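Local coordinates for Ton_1535 (Thermococcus onnurineus, PDB 3ZPJ), which is of unknown function but folds as an all-helical alpha-solenoid, built from a long series of packed helices and interrupted by a left-handed helical turn, at residues I158-G169 and F180-L191; L316-V324 and E347-I355. One frame throughout, in Å; residues are numbered along the deposited sequence.

Contact 1 of 2, residues I158-G169 and F180-L191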
# COMPACT_ATOMS: atom_id res chain seq x y z
N ILE A 158 6.88 -0.96 -20.56
CA ILE A 158 7.37 -1.28 -19.24
C ILE A 158 7.15 -0.16 -18.21
O ILE A 158 6.83 -0.43 -17.06
CB ILE A 158 8.84 -1.72 -19.33
CG1 ILE A 158 8.93 -2.91 -20.28
CG2 ILE A 158 9.35 -2.14 -17.97
CD1 ILE A 158 10.28 -3.52 -20.43
N LEU A 159 7.27 1.10 -18.63
CA LEU A 159 7.02 2.23 -17.72
C LEU A 159 5.55 2.24 -17.31
O LEU A 159 5.20 2.61 -16.17
CB LEU A 159 7.42 3.57 -18.35
CG LEU A 159 8.93 3.79 -18.49
CD1 LEU A 159 9.26 5.03 -19.29
CD2 LEU A 159 9.57 3.85 -17.11
N ARG A 160 4.68 1.82 -18.22
CA ARG A 160 3.27 1.76 -17.88
C ARG A 160 2.99 0.66 -16.82
O ARG A 160 2.12 0.80 -15.97
CB ARG A 160 2.42 1.58 -19.13
CG ARG A 160 0.93 1.45 -18.86
CD ARG A 160 0.32 2.77 -18.45
NE ARG A 160 -1.13 2.66 -18.32
CZ ARG A 160 -1.89 3.51 -17.64
NH1 ARG A 160 -1.34 4.55 -17.03
NH2 ARG A 160 -3.20 3.33 -17.58
N ILE A 161 3.74 -0.43 -16.86
CA ILE A 161 3.64 -1.45 -15.82
C ILE A 161 4.08 -0.84 -14.49
O ILE A 161 3.41 -1.01 -13.48
CB ILE A 161 4.53 -2.63 -16.15
CG1 ILE A 161 4.06 -3.25 -17.47
CG2 ILE A 161 4.50 -3.67 -15.04
CD1 ILE A 161 4.74 -4.58 -17.76
N GLY A 162 5.19 -0.10 -14.52
CA GLY A 162 5.63 0.68 -13.38
C GLY A 162 4.53 1.51 -12.78
O GLY A 162 4.28 1.41 -11.58
N ASP A 163 3.86 2.33 -13.60
CA ASP A 163 2.80 3.19 -13.10
C ASP A 163 1.72 2.35 -12.43
O ASP A 163 1.24 2.70 -11.35
CB ASP A 163 2.16 4.02 -14.21
CG ASP A 163 3.08 5.09 -14.76
OD1 ASP A 163 4.10 5.40 -14.13
OD2 ASP A 163 2.78 5.64 -15.85
N LEU A 164 1.35 1.23 -13.05
CA LEU A 164 0.29 0.41 -12.49
C LEU A 164 0.72 -0.35 -11.22
O LEU A 164 -0.08 -0.52 -10.28
CB LEU A 164 -0.30 -0.54 -13.54
CG LEU A 164 -0.94 0.18 -14.74
CD1 LEU A 164 -1.30 -0.75 -15.88
CD2 LEU A 164 -2.16 0.91 -14.32
N LEU A 165 1.97 -0.81 -11.18
CA LEU A 165 2.51 -1.46 -10.00
C LEU A 165 2.39 -0.46 -8.85
O LEU A 165 1.85 -0.78 -7.80
CB LEU A 165 3.98 -1.87 -10.21
CG LEU A 165 4.23 -3.15 -11.00
CD1 LEU A 165 5.67 -3.19 -11.49
CD2 LEU A 165 3.93 -4.40 -10.18
N GLU A 166 2.81 0.78 -9.11
CA GLU A 166 2.78 1.83 -8.11
C GLU A 166 1.38 2.12 -7.60
O GLU A 166 1.16 2.25 -6.39
CB GLU A 166 3.45 3.11 -8.62
CG GLU A 166 3.56 4.20 -7.54
CD GLU A 166 4.04 5.54 -8.06
OE1 GLU A 166 4.21 5.69 -9.30
OE2 GLU A 166 4.25 6.46 -7.23
N LYS A 167 0.41 2.19 -8.51
CA LYS A 167 -0.96 2.50 -8.10
C LYS A 167 -1.58 1.33 -7.32
O LYS A 167 -2.34 1.54 -6.38
CB LYS A 167 -1.82 2.91 -9.30
CG LYS A 167 -3.32 3.05 -8.99
CD LYS A 167 -3.70 4.47 -8.69
CE LYS A 167 -5.22 4.61 -8.47
NZ LYS A 167 -6.03 4.90 -9.70
N ALA A 168 -1.23 0.11 -7.70
CA ALA A 168 -1.67 -1.06 -6.95
C ALA A 168 -1.14 -0.97 -5.52
O ALA A 168 -1.89 -1.08 -4.55
CB ALA A 168 -1.17 -2.34 -7.61
N GLY A 169 0.16 -0.75 -5.42
CA GLY A 169 0.79 -0.51 -4.13
C GLY A 169 0.05 0.52 -3.29
O GLY A 169 -0.27 0.26 -2.13
N PHE A 180 5.02 -4.56 -4.70
CA PHE A 180 4.60 -3.77 -5.86
C PHE A 180 5.51 -2.56 -6.00
O PHE A 180 5.96 -2.22 -7.10
CB PHE A 180 3.14 -3.33 -5.69
CG PHE A 180 2.17 -4.48 -5.66
CD1 PHE A 180 1.96 -5.19 -4.49
CD2 PHE A 180 1.52 -4.88 -6.82
CE1 PHE A 180 1.10 -6.27 -4.46
CE2 PHE A 180 0.65 -5.96 -6.79
CZ PHE A 180 0.43 -6.66 -5.61
N TYR A 181 5.77 -1.90 -4.88
CA TYR A 181 6.65 -0.75 -4.88
C TYR A 181 8.09 -1.08 -5.29
O TYR A 181 8.72 -0.31 -6.02
CB TYR A 181 6.67 -0.12 -3.49
CG TYR A 181 5.47 0.69 -3.10
CD1 TYR A 181 4.67 1.32 -4.04
CD2 TYR A 181 5.15 0.84 -1.75
CE1 TYR A 181 3.54 2.09 -3.63
CE2 TYR A 181 4.07 1.59 -1.34
CZ TYR A 181 3.26 2.21 -2.26
OH TYR A 181 2.20 2.95 -1.78
N LYS A 182 8.61 -2.21 -4.84
CA LYS A 182 9.97 -2.59 -5.20
C LYS A 182 10.09 -2.81 -6.71
O LYS A 182 11.07 -2.38 -7.32
CB LYS A 182 10.41 -3.86 -4.48
CG LYS A 182 10.16 -3.87 -3.00
CD LYS A 182 11.26 -3.21 -2.21
CE LYS A 182 11.18 -3.69 -0.77
NZ LYS A 182 11.10 -5.18 -0.73
N MET A 183 9.09 -3.46 -7.31
CA MET A 183 9.10 -3.74 -8.77
C MET A 183 9.00 -2.43 -9.55
O MET A 183 9.78 -2.19 -10.48
CB MET A 183 7.99 -4.72 -9.19
CG MET A 183 8.32 -5.50 -10.47
SD MET A 183 7.17 -6.76 -11.06
CE MET A 183 6.59 -7.37 -9.53
N ALA A 184 8.12 -1.54 -9.11
CA ALA A 184 7.97 -0.25 -9.77
C ALA A 184 9.28 0.54 -9.72
O ALA A 184 9.74 1.06 -10.75
CB ALA A 184 6.80 0.55 -9.17
N PHE A 185 9.90 0.59 -8.54
CA PHE A 185 11.13 1.35 -8.38
C PHE A 185 12.20 0.78 -9.28
O PHE A 185 12.94 1.51 -9.95
CB PHE A 185 11.69 1.33 -6.95
CG PHE A 185 13.07 1.92 -6.85
CD1 PHE A 185 13.24 3.30 -6.75
CD2 PHE A 185 14.21 1.12 -6.91
CE1 PHE A 185 14.52 3.87 -6.67
CE2 PHE A 185 15.49 1.69 -6.85
CZ PHE A 185 15.64 3.06 -6.72
N ASP A 186 12.32 -0.54 -9.23
CA ASP A 186 13.23 -1.26 -10.10
C ASP A 186 13.06 -0.83 -11.56
O ASP A 186 14.05 -0.59 -12.27
CB ASP A 186 12.98 -2.75 -9.96
CG ASP A 186 14.24 -3.53 -9.79
OD1 ASP A 186 14.66 -3.69 -8.62
OD2 ASP A 186 14.81 -3.97 -10.82
N ILE A 187 11.81 -0.70 -11.99
CA ILE A 187 11.50 -0.35 -13.39
C ILE A 187 11.88 1.10 -13.69
O ILE A 187 12.47 1.40 -14.74
CB ILE A 187 10.00 -0.59 -13.69
CG1 ILE A 187 9.72 -2.08 -13.94
CG2 ILE A 187 9.56 0.20 -14.89
CD1 ILE A 187 8.21 -2.40 -14.04
N PHE A 188 11.54 2.00 -12.76
CA PHE A 188 11.79 3.42 -12.95
C PHE A 188 13.28 3.74 -12.88
O PHE A 188 13.78 4.66 -13.54
CB PHE A 188 11.01 4.22 -11.91
CG PHE A 188 9.53 4.15 -12.10
CD1 PHE A 188 9.01 3.89 -13.37
CD2 PHE A 188 8.66 4.33 -11.05
CE1 PHE A 188 7.65 3.81 -13.56
CE2 PHE A 188 7.28 4.24 -11.24
CZ PHE A 188 6.79 3.99 -12.49
N ASP A 189 13.98 2.95 -12.08
CA ASP A 189 15.42 3.06 -11.95
C ASP A 189 16.14 2.62 -13.23
O ASP A 189 16.98 3.36 -13.77
CB ASP A 189 15.91 2.23 -10.78
CG ASP A 189 17.39 2.41 -10.52
OD1 ASP A 189 17.85 3.57 -10.43
OD2 ASP A 189 18.10 1.38 -10.43
N LYS A 190 15.81 1.43 -13.72
CA LYS A 190 16.50 0.90 -14.91
C LYS A 190 16.15 1.69 -16.16
O LYS A 190 16.95 1.77 -17.09
CB LYS A 190 16.17 -0.58 -15.17
CG LYS A 190 16.47 -1.52 -14.03
CD LYS A 190 17.89 -1.41 -13.52
CE LYS A 190 18.16 -2.52 -12.52
NZ LYS A 190 17.91 -3.86 -13.13
N LEU A 191 14.95 2.27 -16.19
CA LEU A 191 14.48 2.94 -17.40
C LEU A 191 14.66 4.46 -17.38
O LEU A 191 14.17 5.16 -18.26
CB LEU A 191 13.03 2.58 -17.68
CG LEU A 191 12.82 1.16 -18.17
CD1 LEU A 191 11.39 1.01 -18.57
CD2 LEU A 191 13.74 0.89 -19.36

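Contact 2 of 2, residues L316-V324 and E347-I355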
# COMPACT_ATOMS: atom_id res chain seq x y z
N LEU A 316 19.73 -2.82 23.88
CA LEU A 316 20.60 -2.11 24.81
C LEU A 316 21.83 -1.58 24.08
O LEU A 316 22.32 -0.49 24.40
CB LEU A 316 21.00 -3.03 25.96
CG LEU A 316 19.94 -3.23 27.05
CD1 LEU A 316 20.45 -4.16 28.16
CD2 LEU A 316 19.52 -1.89 27.63
N LYS A 317 22.31 -2.34 23.11
CA LYS A 317 23.48 -1.92 22.33
C LYS A 317 23.14 -0.67 21.53
O LYS A 317 23.80 0.36 21.67
CB LYS A 317 23.95 -3.04 21.40
CG LYS A 317 25.11 -2.62 20.49
CD LYS A 317 25.79 -3.81 19.83
CE LYS A 317 25.58 -3.83 18.33
NZ LYS A 317 26.35 -4.91 17.67
N ALA A 318 22.11 -0.78 20.69
CA ALA A 318 21.65 0.33 19.85
C ALA A 318 21.55 1.63 20.63
O ALA A 318 22.10 2.66 20.22
CB ALA A 318 20.31 -0.01 19.22
N ILE A 319 20.86 1.58 21.76
CA ILE A 319 20.71 2.76 22.60
C ILE A 319 22.08 3.31 22.98
O ILE A 319 22.30 4.52 22.94
CB ILE A 319 19.93 2.43 23.88
CG1 ILE A 319 18.46 2.13 23.54
CG2 ILE A 319 20.04 3.58 24.89
CD1 ILE A 319 17.68 1.50 24.70
N ALA A 320 23.00 2.42 23.31
CA ALA A 320 24.32 2.83 23.77
C ALA A 320 25.13 3.45 22.64
O ALA A 320 25.88 4.40 22.87
CB ALA A 320 25.06 1.66 24.38
N LEU A 321 25.00 2.92 21.43
CA LEU A 321 25.70 3.50 20.29
C LEU A 321 25.21 4.91 20.01
O LEU A 321 26.01 5.83 19.78
CB LEU A 321 25.51 2.64 19.03
CG LEU A 321 26.08 1.23 19.04
CD1 LEU A 321 25.87 0.60 17.67
CD2 LEU A 321 27.55 1.20 19.43
N GLU A 322 23.89 5.08 20.02
CA GLU A 322 23.30 6.39 19.79
C GLU A 322 23.78 7.37 20.84
O GLU A 322 24.09 8.52 20.53
CB GLU A 322 21.78 6.31 19.81
CG GLU A 322 21.13 7.61 19.39
CD GLU A 322 21.40 7.94 17.94
OE1 GLU A 322 21.54 6.99 17.13
OE2 GLU A 322 21.46 9.14 17.60
N LEU A 323 23.82 6.92 22.09
CA LEU A 323 24.38 7.74 23.15
C LEU A 323 25.74 8.29 22.74
O LEU A 323 25.95 9.49 22.78
CB LEU A 323 24.47 6.97 24.47
CG LEU A 323 23.19 6.94 25.30
CD1 LEU A 323 23.44 6.38 26.68
CD2 LEU A 323 22.59 8.33 25.39
N VAL A 324 26.63 7.41 22.29
CA VAL A 324 27.98 7.80 21.89
C VAL A 324 28.03 8.92 20.85
O VAL A 324 28.68 9.95 21.07
CB VAL A 324 28.80 6.59 21.41
CG1 VAL A 324 30.04 7.04 20.65
CG2 VAL A 324 29.18 5.73 22.60
N GLU A 347 31.05 -6.32 20.94
CA GLU A 347 30.84 -5.65 19.67
C GLU A 347 30.47 -4.19 19.87
O GLU A 347 30.94 -3.31 19.15
CB GLU A 347 29.74 -6.36 18.89
CG GLU A 347 30.03 -7.82 18.70
CD GLU A 347 28.89 -8.53 18.02
OE1 GLU A 347 27.85 -7.87 17.79
OE2 GLU A 347 29.05 -9.73 17.71
N ALA A 348 29.63 -3.93 20.86
CA ALA A 348 29.26 -2.57 21.22
C ALA A 348 30.49 -1.84 21.73
O ALA A 348 30.59 -0.63 21.62
CB ALA A 348 28.19 -2.59 22.29
N LEU A 349 31.42 -2.59 22.30
CA LEU A 349 32.59 -2.00 22.94
C LEU A 349 33.66 -1.65 21.90
O LEU A 349 34.52 -0.80 22.13
CB LEU A 349 33.13 -2.95 24.01
CG LEU A 349 33.37 -2.37 25.41
CD1 LEU A 349 32.63 -1.05 25.60
CD2 LEU A 349 33.00 -3.36 26.50
N ASN A 350 33.58 -2.31 20.74
CA ASN A 350 34.45 -2.00 19.61
C ASN A 350 33.88 -0.85 18.79
O ASN A 350 34.60 0.09 18.44
CB ASN A 350 34.62 -3.22 18.71
CG ASN A 350 35.34 -4.36 19.41
OD1 ASN A 350 36.23 -4.15 20.24
ND2 ASN A 350 34.94 -5.59 19.08
N GLU A 351 32.59 -0.94 18.49
CA GLU A 351 31.92 0.10 17.72
C GLU A 351 31.98 1.47 18.40
O GLU A 351 31.96 2.49 17.73
CB GLU A 351 30.49 -0.33 17.40
CG GLU A 351 30.43 -1.59 16.57
CD GLU A 351 29.01 -2.04 16.27
OE1 GLU A 351 28.09 -1.22 16.42
OE2 GLU A 351 28.82 -3.22 15.89
N ILE A 352 32.08 1.48 19.72
CA ILE A 352 32.28 2.72 20.47
C ILE A 352 33.69 3.26 20.22
O ILE A 352 34.00 4.43 20.46
CB ILE A 352 31.96 2.52 21.98
CG1 ILE A 352 30.44 2.46 22.18
CG2 ILE A 352 32.56 3.62 22.85
CD1 ILE A 352 30.02 2.33 23.63
N GLY A 353 34.55 2.40 19.67
CA GLY A 353 35.82 2.85 19.15
C GLY A 353 35.69 3.43 17.75
O GLY A 353 36.50 3.13 16.87
N THR A 354 34.66 4.24 17.52
CA THR A 354 34.61 5.06 16.32
C THR A 354 35.67 6.13 16.51
O THR A 354 35.74 6.77 17.57
CB THR A 354 33.25 5.75 16.10
OG1 THR A 354 32.83 6.37 17.32
CG2 THR A 354 32.20 4.75 15.63
N ILE A 355 36.49 6.31 15.49
CA ILE A 355 37.57 7.28 15.50
C ILE A 355 37.00 8.71 15.41
O ILE A 355 37.70 9.70 15.63
CB ILE A 355 38.56 6.99 14.33
CG1 ILE A 355 38.98 5.51 14.33
CG2 ILE A 355 39.79 7.89 14.39
CD1 ILE A 355 38.27 4.63 13.31

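Contact 1 of 2, residues I158-G169 and F180-L191
Ile158 opens the contact against Ile187 and Leu191: with its CG2 anti to the backbone N (chi1 -57° for the CG1 branch), that methyl lies 3.9 Å from Ile187 CG2 and also meets Leu191 CD1. The next residue, Leu159, brings CD2 to 3.7 Å from Leu191 CD1 and to the CD1 corner of the Phe188 ring, a branched tip suited to filling the angle between a ring and another leucine. Ile161 adds only the flank of CG2 to Ile187 CD1. At Gly162 the helices come closest, its CA 4.4 Å from Ala184 CA; a side chain would run into Phe188 CE1, and the missing one lets Phe188 CZ lie 3.4 Å from Gly162 C. Phe188 is a knob among Leu159, Gly162, Asp163 and Glu166, with Leu159 O at its edge, in plane. Asp163 OD1 reaches 3.5 Å from Phe188 CZ while it pairs with Arg196. Leu165 and Ile187 are knobs in each other's holes, Leu165 among Phe180, Met183, Ala184 and Ile187, and Ile187 among Ile158, Ile161, Gly162 and Leu165; Leu165 CD1 lies 3.6 Å from Met183 CB. Glu166, its CG anti to the backbone N (chi1 -174°), sets OE1 by the Phe188 ring edge as OE2 pairs with Lys203. Ala168 CB meets Phe180 CD2 at 3.8 Å, and side-chain-less Gly169 makes room for Tyr181, whose OH bonds to Asp170 and Arg219. The crossing, at -154°, is thus held by apolar interlocking, while the carboxylates beside it spend their charge on the following helix, 194-209.

Contact 2 of 2, residues L316-V324 and E347-I355
Two helices of the C-terminal part of the alpha-solenoid, 309-325 and 342-351, run nearly parallel here, their short segments 14° apart and their axes 10.2 Å at closest approach. Across that spacing the contact is made by side chains, long ones at the Lys317 end. Lys317, whose CG is anti to the backbone N (chi1 176°), lays its aliphatic part alongside Ala348, CG being 3.6 Å from Ala348 CB; the small alanine leaves room for this. The chain then bends at chi3 and puts Lys317 NZ 3.3 Å from Glu347 OE1 and 3.5 Å from Glu351 OE2. Both bonds are weak, but together they form a salt-bridge network, the two glutamates standing one helical turn apart. With an alanine at Lys317, the carboxylates of Glu347 and Glu351 would probably be left without the cation they share, and the methyl of Ala348 without the aliphatic chain that lies along it. The branched end of Leu321 comes up to Glu351, CD2 lying 3.9 Å from Glu351 CB, and also approaches Ile352. Val324 finishes the row: its CG2, beside the backbone N, packs 3.5 Å from Ile352 CG1, a beta-branched pair crossing at a slant. Charged contacts at the Lys317 end and apolar ones at the Val324 end, with Ile336 of helix 332-338 packed on Ala348 and Ile352, are in keeping with the parallel stacking of every second helix in an alpha-solenoid.

From the N terminus the chain lays down eight helices before contact 1, where helix 151-170 turns back into helix 174-190 and the two pack as an antiparallel neighbour pair, closing a short connection of ten residues between the segments. The chain then runs on through helices 194-209 to 296-303 before contact 2, where 309-325 meets 342-351 directly, helix 332-338 lying between them in the sequence. The contacts lie in series, neither nested nor crossed: the centres of contact 1 and contact 2 are about 38 Å apart, and the nearest atoms of contact 1 and contact 2 about 22 Å. Contact 1 thus joins adjacent helices in the buried middle of the solenoid, whereas contact 2 ties alternate helices at its C-terminal surface.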